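Local coordinates for protein RIF2 (Saccharomyces cerevisiae, PDB 4BJ1) that binds RAP1 and RIF1 at yeast telomeres and takes part in transcriptional silencing and in the regulation of telomere length, at residues F9-L21 and Y284-L297. Numbering follows the deposited sequence.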
loop_
_atom_site.group_PDB
_atom_site.type_symbol
_atom_site.label_atom_id
_atom_site.label_comp_id
_atom_site.label_asym_id
_atom_site.label_seq_id
_atom_site.Cartn_x
_atom_site.Cartn_y
_atom_site.Cartn_z
ATOM N N PHE A 9 -6.788 17.965 -7.368
ATOM C CA PHE A 9 -5.650 17.368 -6.681
ATOM C C PHE A 9 -5.343 15.942 -7.161
ATOM O O PHE A 9 -5.812 14.921 -6.617
ATOM C CB PHE A 9 -5.841 17.488 -5.182
ATOM C CG PHE A 9 -6.088 18.928 -4.805
ATOM C CD1 PHE A 9 -5.186 19.927 -5.167
ATOM C CD2 PHE A 9 -7.237 19.298 -4.121
ATOM C CE1 PHE A 9 -5.426 21.271 -4.833
ATOM C CE2 PHE A 9 -7.473 20.638 -3.785
ATOM C CZ PHE A 9 -6.561 21.612 -4.134
ATOM N N TYR A 10 -4.570 15.914 -8.255
ATOM C CA TYR A 10 -4.138 14.705 -8.925
ATOM C C TYR A 10 -3.100 13.993 -8.057
ATOM O O TYR A 10 -3.124 12.771 -7.987
ATOM C CB TYR A 10 -3.622 15.013 -10.344
ATOM C CG TYR A 10 -3.134 13.789 -11.067
ATOM C CD1 TYR A 10 -3.996 12.731 -11.348
ATOM C CD2 TYR A 10 -1.788 13.634 -11.380
ATOM C CE1 TYR A 10 -3.527 11.548 -11.920
ATOM C CE2 TYR A 10 -1.304 12.448 -11.944
ATOM C CZ TYR A 10 -2.177 11.409 -12.208
ATOM O OH TYR A 10 -1.702 10.269 -12.802
ATOM N N GLN A 11 -2.263 14.742 -7.322
ATOM C CA GLN A 11 -1.287 14.178 -6.402
ATOM C C GLN A 11 -1.951 13.228 -5.386
ATOM O O GLN A 11 -1.364 12.208 -5.040
ATOM C CB GLN A 11 -0.534 15.299 -5.682
ATOM C CG GLN A 11 0.671 14.829 -4.889
ATOM C CD GLN A 11 1.670 14.166 -5.786
ATOM O OE1 GLN A 11 2.119 14.745 -6.784
ATOM N NE2 GLN A 11 2.008 12.921 -5.460
ATOM N N LYS A 12 -3.174 13.546 -4.938
ATOM C CA LYS A 12 -3.925 12.692 -4.018
ATOM C C LYS A 12 -4.270 11.365 -4.721
ATOM O O LYS A 12 -4.003 10.305 -4.150
ATOM C CB LYS A 12 -5.181 13.397 -3.471
ATOM C CG LYS A 12 -5.934 12.523 -2.478
ATOM C CD LYS A 12 -6.905 13.306 -1.585
ATOM C CE LYS A 12 -8.329 13.383 -2.089
ATOM N NZ LYS A 12 -8.927 12.043 -2.274
ATOM N N PHE A 13 -4.800 11.433 -5.979
ATOM C CA PHE A 13 -5.149 10.285 -6.806
ATOM C C PHE A 13 -3.896 9.491 -7.106
ATOM O O PHE A 13 -3.861 8.297 -6.821
ATOM C CB PHE A 13 -5.815 10.729 -8.119
ATOM C CG PHE A 13 -6.319 9.564 -8.924
ATOM C CD1 PHE A 13 -7.551 8.984 -8.641
ATOM C CD2 PHE A 13 -5.519 8.969 -9.899
ATOM C CE1 PHE A 13 -7.981 7.839 -9.334
ATOM C CE2 PHE A 13 -5.951 7.827 -10.595
ATOM C CZ PHE A 13 -7.184 7.279 -10.318
ATOM N N LYS A 14 -2.861 10.155 -7.677
ATOM C CA LYS A 14 -1.576 9.588 -8.065
ATOM C C LYS A 14 -1.016 8.734 -6.947
ATOM O O LYS A 14 -0.771 7.547 -7.171
ATOM C CB LYS A 14 -0.598 10.716 -8.433
ATOM C CG LYS A 14 0.775 10.251 -8.918
ATOM C CD LYS A 14 1.411 11.349 -9.723
ATOM C CE LYS A 14 2.884 11.188 -9.878
ATOM N NZ LYS A 14 3.452 12.429 -10.445
ATOM N N SER A 15 -0.838 9.328 -5.735
ATOM C CA SER A 15 -0.258 8.634 -4.594
ATOM C C SER A 15 -1.109 7.427 -4.155
ATOM O O SER A 15 -0.554 6.371 -3.824
ATOM C CB SER A 15 -0.037 9.606 -3.443
ATOM O OG SER A 15 -1.268 9.968 -2.842
ATOM N N MET A 16 -2.448 7.579 -4.172
ATOM C CA MET A 16 -3.376 6.530 -3.754
ATOM C C MET A 16 -3.444 5.401 -4.780
ATOM O O MET A 16 -3.577 4.224 -4.405
ATOM C CB MET A 16 -4.768 7.114 -3.485
ATOM C CG MET A 16 -4.905 7.763 -2.127
ATOM S SD MET A 16 -6.598 8.329 -1.851
ATOM C CE MET A 16 -6.445 9.071 -0.279
ATOM N N ALA A 17 -3.364 5.766 -6.075
ATOM C CA ALA A 17 -3.384 4.833 -7.192
ATOM C C ALA A 17 -2.082 4.039 -7.154
ATOM O O ALA A 17 -2.117 2.819 -7.273
ATOM C CB ALA A 17 -3.530 5.576 -8.517
ATOM N N LEU A 18 -0.948 4.707 -6.913
ATOM C CA LEU A 18 0.331 4.028 -6.818
ATOM C C LEU A 18 0.371 3.013 -5.696
ATOM O O LEU A 18 0.729 1.858 -5.954
ATOM C CB LEU A 18 1.478 5.010 -6.745
ATOM C CG LEU A 18 1.949 5.408 -8.126
ATOM C CD1 LEU A 18 2.329 6.861 -8.187
ATOM C CD2 LEU A 18 3.075 4.490 -8.609
ATOM N N GLN A 19 -0.133 3.380 -4.499
ATOM C CA GLN A 19 -0.230 2.445 -3.377
ATOM C C GLN A 19 -1.198 1.294 -3.678
ATOM O O GLN A 19 -0.828 0.151 -3.423
ATOM C CB GLN A 19 -0.665 3.166 -2.126
ATOM C CG GLN A 19 -0.520 2.342 -0.870
ATOM C CD GLN A 19 -1.589 2.732 0.094
ATOM O OE1 GLN A 19 -2.719 3.030 -0.290
ATOM N NE2 GLN A 19 -1.258 2.774 1.365
ATOM N N GLU A 20 -2.390 1.569 -4.279
ATOM C CA GLU A 20 -3.324 0.486 -4.569
ATOM C C GLU A 20 -2.824 -0.452 -5.624
ATOM O O GLU A 20 -3.003 -1.652 -5.465
ATOM C CB GLU A 20 -4.744 0.948 -4.888
ATOM C CG GLU A 20 -5.713 -0.189 -4.584
ATOM C CD GLU A 20 -7.211 0.024 -4.613
ATOM O OE1 GLU A 20 -7.643 1.174 -4.835
ATOM O OE2 GLU A 20 -7.957 -0.968 -4.436
ATOM N N LEU A 21 -2.180 0.066 -6.690
ATOM C CA LEU A 21 -1.624 -0.766 -7.759
ATOM C C LEU A 21 -0.559 -1.686 -7.121
ATOM O O LEU A 21 -0.604 -2.899 -7.339
ATOM C CB LEU A 21 -1.084 0.128 -8.898
ATOM C CG LEU A 21 -0.652 -0.532 -10.224
ATOM C CD1 LEU A 21 -1.825 -1.218 -10.957
ATOM C CD2 LEU A 21 -0.046 0.505 -11.136
ATOM N N TYR A 284 1.845 0.342 -16.266
ATOM C CA TYR A 284 0.876 1.146 -15.542
ATOM C C TYR A 284 1.471 2.091 -14.511
ATOM O O TYR A 284 0.991 3.224 -14.421
ATOM C CB TYR A 284 -0.187 0.264 -14.919
ATOM C CG TYR A 284 -1.573 0.720 -15.282
ATOM C CD1 TYR A 284 -2.066 0.547 -16.573
ATOM C CD2 TYR A 284 -2.389 1.352 -14.344
ATOM C CE1 TYR A 284 -3.336 0.986 -16.920
ATOM C CE2 TYR A 284 -3.660 1.800 -14.681
ATOM C CZ TYR A 284 -4.130 1.612 -15.972
ATOM O OH TYR A 284 -5.384 2.035 -16.323
ATOM N N THR A 285 2.486 1.664 -13.730
ATOM C CA THR A 285 3.108 2.589 -12.773
ATOM C C THR A 285 3.720 3.786 -13.546
ATOM O O THR A 285 3.562 4.921 -13.115
ATOM C CB THR A 285 4.109 1.907 -11.841
ATOM O OG1 THR A 285 5.164 1.422 -12.625
ATOM C CG2 THR A 285 3.500 0.769 -11.031
ATOM N N GLU A 286 4.299 3.535 -14.736
ATOM C CA GLU A 286 4.843 4.579 -15.608
ATOM C C GLU A 286 3.801 5.594 -16.031
ATOM O O GLU A 286 4.027 6.777 -15.811
ATOM C CB GLU A 286 5.520 3.982 -16.839
ATOM C CG GLU A 286 6.908 3.455 -16.551
ATOM C CD GLU A 286 7.597 2.839 -17.748
ATOM O OE1 GLU A 286 7.344 3.298 -18.887
ATOM O OE2 GLU A 286 8.413 1.911 -17.544
ATOM N N ILE A 287 2.651 5.153 -16.594
ATOM C CA ILE A 287 1.601 6.092 -17.006
ATOM C C ILE A 287 1.141 6.938 -15.817
ATOM O O ILE A 287 1.025 8.151 -15.983
ATOM C CB ILE A 287 0.406 5.498 -17.806
ATOM C CG1 ILE A 287 -0.422 4.507 -16.973
ATOM C CG2 ILE A 287 0.854 4.885 -19.146
ATOM C CD1 ILE A 287 -1.718 4.140 -17.546
ATOM N N ILE A 288 0.958 6.330 -14.615
ATOM C CA ILE A 288 0.539 7.069 -13.407
ATOM C C ILE A 288 1.606 8.076 -13.009
ATOM O O ILE A 288 1.301 9.252 -12.937
ATOM C CB ILE A 288 0.083 6.144 -12.216
ATOM C CG1 ILE A 288 -1.119 5.241 -12.654
ATOM C CG2 ILE A 288 -0.269 6.978 -10.975
ATOM C CD1 ILE A 288 -1.376 4.062 -11.865
ATOM N N VAL A 289 2.851 7.619 -12.780
ATOM C CA VAL A 289 4.013 8.435 -12.392
ATOM C C VAL A 289 4.254 9.600 -13.388
ATOM O O VAL A 289 4.271 10.752 -12.956
ATOM C CB VAL A 289 5.270 7.552 -12.159
ATOM C CG1 VAL A 289 6.557 8.345 -12.285
ATOM C CG2 VAL A 289 5.203 6.856 -10.808
ATOM N N GLN A 290 4.389 9.302 -14.706
ATOM C CA GLN A 290 4.649 10.299 -15.753
ATOM C C GLN A 290 3.555 11.334 -15.958
ATOM O O GLN A 290 3.858 12.399 -16.477
ATOM C CB GLN A 290 4.924 9.634 -17.085
ATOM C CG GLN A 290 6.180 8.787 -17.130
ATOM C CD GLN A 290 6.125 7.788 -18.265
ATOM O OE1 GLN A 290 6.946 6.868 -18.321
ATOM N NE2 GLN A 290 5.156 7.931 -19.192
ATOM N N SER A 291 2.298 11.023 -15.621
ATOM C CA SER A 291 1.198 11.967 -15.788
ATOM C C SER A 291 1.237 13.012 -14.693
ATOM O O SER A 291 1.442 12.666 -13.531
ATOM C CB SER A 291 -0.151 11.258 -15.780
ATOM O OG SER A 291 -0.256 10.383 -16.887
ATOM N N ARG A 292 1.037 14.293 -15.064
ATOM C CA ARG A 292 1.053 15.401 -14.117
ATOM C C ARG A 292 -0.350 15.926 -13.797
ATOM O O ARG A 292 -0.528 16.675 -12.834
ATOM C CB ARG A 292 2.001 16.496 -14.599
ATOM C CG ARG A 292 3.467 16.078 -14.462
ATOM C CD ARG A 292 4.424 17.243 -14.623
ATOM N NE ARG A 292 4.270 18.237 -13.559
ATOM C CZ ARG A 292 4.779 19.463 -13.600
ATOM N NH1 ARG A 292 5.487 19.860 -14.652
ATOM N NH2 ARG A 292 4.582 20.305 -12.593
ATOM N N THR A 293 -1.349 15.520 -14.602
ATOM C CA THR A 293 -2.755 15.871 -14.402
ATOM C C THR A 293 -3.644 14.648 -14.611
ATOM O O THR A 293 -3.205 13.667 -15.225
ATOM C CB THR A 293 -3.184 17.019 -15.292
ATOM O OG1 THR A 293 -3.150 16.577 -16.645
ATOM C CG2 THR A 293 -2.347 18.291 -15.097
ATOM N N PHE A 294 -4.897 14.704 -14.100
ATOM C CA PHE A 294 -5.848 13.604 -14.251
ATOM C C PHE A 294 -6.189 13.349 -15.732
ATOM O O PHE A 294 -6.302 12.187 -16.160
ATOM C CB PHE A 294 -7.114 13.839 -13.415
ATOM C CG PHE A 294 -8.025 12.632 -13.351
ATOM C CD1 PHE A 294 -7.610 11.455 -12.721
ATOM C CD2 PHE A 294 -9.284 12.660 -13.937
ATOM C CE1 PHE A 294 -8.446 10.332 -12.682
ATOM C CE2 PHE A 294 -10.130 11.549 -13.875
ATOM C CZ PHE A 294 -9.705 10.390 -13.257
ATOM N N ASP A 295 -6.283 14.443 -16.515
ATOM C CA ASP A 295 -6.593 14.394 -17.941
ATOM C C ASP A 295 -5.452 13.765 -18.747
ATOM O O ASP A 295 -5.704 12.955 -19.646
ATOM C CB ASP A 295 -7.011 15.769 -18.443
ATOM C CG ASP A 295 -8.133 16.338 -17.592
ATOM O OD1 ASP A 295 -7.831 16.880 -16.491
ATOM O OD2 ASP A 295 -9.314 16.149 -17.964
ATOM N N GLU A 296 -4.203 14.057 -18.357
ATOM C CA GLU A 296 -3.009 13.471 -18.953
ATOM C C GLU A 296 -3.090 11.947 -18.766
ATOM O O GLU A 296 -2.841 11.209 -19.724
ATOM C CB GLU A 296 -1.773 14.003 -18.229
ATOM C CG GLU A 296 -0.566 14.276 -19.099
ATOM C CD GLU A 296 0.482 15.094 -18.368
ATOM O OE1 GLU A 296 0.225 16.297 -18.114
ATOM O OE2 GLU A 296 1.551 14.529 -18.037
ATOM N N LEU A 297 -3.484 11.478 -17.541
ATOM C CA LEU A 297 -3.620 10.053 -17.240
ATOM C C LEU A 297 -4.622 9.381 -18.162
ATOM O O LEU A 297 -4.270 8.405 -18.819
ATOM C CB LEU A 297 -3.949 9.804 -15.754
ATOM C CG LEU A 297 -4.168 8.344 -15.312
ATOM C CD1 LEU A 297 -2.904 7.534 -15.382
ATOM C CD2 LEU A 297 -4.654 8.283 -13.914
#
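Tyr10 and Lys14 illustrate how a helix end, whose last carbonyls have few backbone partners left, can be closed by side chains from a distant part of the chain. Tyr10 OH donates to Ile288 O over 3.2 Å, in the carbonyl plane and on a lone pair. One turn on, the extended chain of Lys14 passes Ile288 and brings NZ 3.1 Å from Val289 O, again in plane, with a C=O...N angle of 141°. Ser291 OG turns back to Ile287 O, which Ser291 N reaches from the opposite face of its plane, so three successive carbonyls receive side-chain donors.

The aromatic contacts lie beside these polar bonds. A chi1 of 179° swings the Tyr10 ring away from its own N and against the turn of residues 291-293, which links helices 284-290 and 294-297: Thr293 C sits over the centre of one face, while Lys14 CB covers the rim of the other. Phe294 directs its edge at the face of Phe13 in a T-shaped pair, centroids 5.3 Å apart, and Leu297 CD2 touches both Phe13 and Tyr10.

Farther along, helices 10-21 and 284-290 run nearly antiparallel at 163°. Ile288 enters as a knob among Lys14, Ala17, Leu18 and Leu21, and Leu21 CD2 reaches Thr285 CG2 at 3.6 Å.

Replacing Tyr10 with an alanine would probably leave Ile288 O without its hydroxyl donor and open a gap beside the Thr293-Phe294 backbone. Helix 10-21 thus packs against the AAA+ lid region, consistent with one module, and its ammonium and hydroxyl probably offset the partial negative charge of helix 284-290's C-terminal carbonyls within a buried apolar contact.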